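Local coordinates for protein type III effector (PDB 2QM2) that is of unknown molecular function but belongs to the HopJ family and is probably a type III secretion effector, at residues S63-A68 with S120-K125. Numbering follows the deposited sequence.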
loop_
_atom_site.group_PDB
_atom_site.type_symbol
_atom_site.label_atom_id
_atom_site.label_comp_id
_atom_site.label_asym_id
_atom_site.label_seq_id
_atom_site.Cartn_x
_atom_site.Cartn_y
_atom_site.Cartn_z
ATOM N N SER A 63 4.099 -8.318 11.510
ATOM C CA SER A 63 4.565 -7.096 10.887
ATOM C C SER A 63 4.007 -7.042 9.507
ATOM O O SER A 63 3.464 -6.007 9.078
ATOM C CB SER A 63 6.103 -7.097 10.858
ATOM O OG SER A 63 6.601 -6.997 12.197
ATOM N N CYS A 64 4.063 -8.212 8.846
ATOM C CA CYS A 64 3.609 -8.326 7.483
ATOM C C CYS A 64 2.168 -7.845 7.435
ATOM O O CYS A 64 1.798 -6.890 6.675
ATOM C CB CYS A 64 3.723 -9.764 6.963
ATOM S SG CYS A 64 3.346 -9.835 5.240
ATOM N N LYS A 65 1.349 -8.446 8.280
ATOM C CA LYS A 65 -0.065 -8.055 8.285
ATOM C C LYS A 65 -0.233 -6.543 8.602
ATOM O O LYS A 65 -0.929 -5.873 7.862
ATOM C CB LYS A 65 -0.794 -8.903 9.265
ATOM C CG LYS A 65 -0.944 -10.359 8.840
ATOM C CD LYS A 65 -1.262 -11.188 10.076
ATOM C CE LYS A 65 -0.977 -12.661 9.823
ATOM N NZ LYS A 65 -2.167 -13.496 9.715
ATOM N N ILE A 66 0.422 -5.994 9.642
ATOM C CA ILE A 66 0.211 -4.542 9.933
ATOM C C ILE A 66 0.584 -3.614 8.801
ATOM O O ILE A 66 -0.209 -2.796 8.419
ATOM C CB ILE A 66 0.826 -4.083 11.247
ATOM C CG1 ILE A 66 0.009 -4.710 12.394
ATOM C CG2 ILE A 66 0.784 -2.465 11.371
ATOM C CD1 ILE A 66 0.805 -5.007 13.643
ATOM N N PHE A 67 1.798 -3.752 8.241
ATOM C CA PHE A 67 2.135 -2.932 7.120
ATOM C C PHE A 67 1.174 -3.059 5.956
ATOM O O PHE A 67 0.796 -2.042 5.407
ATOM C CB PHE A 67 3.581 -3.167 6.669
ATOM C CG PHE A 67 4.574 -2.914 7.745
ATOM C CD1 PHE A 67 5.472 -3.894 8.124
ATOM C CD2 PHE A 67 4.593 -1.678 8.410
ATOM C CE1 PHE A 67 6.404 -3.648 9.168
ATOM C CE2 PHE A 67 5.507 -1.421 9.430
ATOM C CZ PHE A 67 6.435 -2.415 9.794
ATOM N N ALA A 68 0.801 -4.274 5.544
ATOM C CA ALA A 68 -0.134 -4.407 4.437
ATOM C C ALA A 68 -1.483 -3.772 4.819
ATOM O O ALA A 68 -2.133 -3.117 4.004
ATOM C CB ALA A 68 -0.336 -5.903 4.050
ATOM N N SER A 120 1.160 -9.223 -2.754
ATOM C CA SER A 120 0.130 -8.741 -1.870
ATOM C C SER A 120 0.030 -9.650 -0.635
ATOM O O SER A 120 -0.065 -10.891 -0.779
ATOM C CB SER A 120 -1.180 -8.692 -2.621
ATOM O OG SER A 120 -2.237 -8.496 -1.695
ATOM N N ALA A 121 0.095 -9.067 0.565
ATOM C CA ALA A 121 -0.070 -9.913 1.757
ATOM C C ALA A 121 -1.535 -10.071 2.186
ATOM O O ALA A 121 -1.934 -11.110 2.740
ATOM C CB ALA A 121 0.772 -9.440 2.907
ATOM N N LEU A 122 -2.323 -9.041 1.921
ATOM C CA LEU A 122 -3.697 -9.020 2.310
ATOM C C LEU A 122 -4.632 -8.678 1.156
ATOM O O LEU A 122 -4.251 -8.035 0.162
ATOM C CB LEU A 122 -3.938 -8.020 3.449
ATOM C CG LEU A 122 -3.286 -8.219 4.812
ATOM C CD1 LEU A 122 -3.533 -6.915 5.732
ATOM C CD2 LEU A 122 -3.680 -9.482 5.465
ATOM N N THR A 123 -5.874 -9.085 1.337
ATOM C CA THR A 123 -6.861 -8.816 0.369
ATOM C C THR A 123 -8.171 -8.830 1.137
ATOM O O THR A 123 -8.382 -9.695 1.988
ATOM C CB THR A 123 -6.756 -9.856 -0.825
ATOM O OG1 THR A 123 -7.339 -9.320 -2.012
ATOM C CG2 THR A 123 -7.352 -11.210 -0.519
ATOM N N ALA A 124 -9.032 -7.847 0.864
ATOM C CA ALA A 124 -10.268 -7.696 1.632
ATOM C C ALA A 124 -11.162 -8.894 1.408
ATOM O O ALA A 124 -11.215 -9.428 0.300
ATOM C CB ALA A 124 -10.979 -6.392 1.282
ATOM N N LYS A 125 -11.831 -9.354 2.465
ATOM C CA LYS A 125 -12.838 -10.402 2.290
ATOM C C LYS A 125 -14.069 -9.800 1.577
ATOM O O LYS A 125 -14.756 -10.465 0.781
ATOM C CB LYS A 125 -13.256 -11.015 3.622
ATOM C CG LYS A 125 -12.282 -12.009 4.229
ATOM C CD LYS A 125 -12.962 -12.704 5.389
ATOM C CE LYS A 125 -11.972 -13.472 6.247
ATOM N NZ LYS A 125 -12.403 -13.417 7.691
ATOM O OXT LYS A 125 -14.373 -8.605 1.789
#
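The flat group in this contact is the peptide carbonyl of Lys-65, met at its oxygen by a methyl of Leu-122; no ring of the two segments touches across. Lys-65 O lies 3.5 Å from Leu-122 CD1. The contact is a helix-on-strand packing in the HopJ family domain. One face of helix 61-72 packs against the C-terminal strand 122-124 and the residue before it. That strand pairs antiparallel with strand 41-43, and Leu-122 also touches Phe-43, whose ring makes a cation-pi contact with Lys-65.

Cys-64 and Ala-68 stand one helical turn apart. With SG trans to the backbone N (chi1 -173°), the sulfur of Cys-64 lies on the side of the carbonyl carbon and reaches the Ala-121 methyl. Leu-122 meets Ala-68 CB with both CG and CD1, each 3.8 Å away. Its CD2 is a looser 4.4 Å from Lys-65 CG. No hydrogen bond links the two segments. Ala-121 N donates a hydrogen bond to O3 of a bound glycerol, probably from the crystallisation liquor, which also lies close to the side chain of Ala-68. The Ala-121 CB methyl sits 3.5 Å from Cys-64 SG and 3.9 Å from Ala-68 CB.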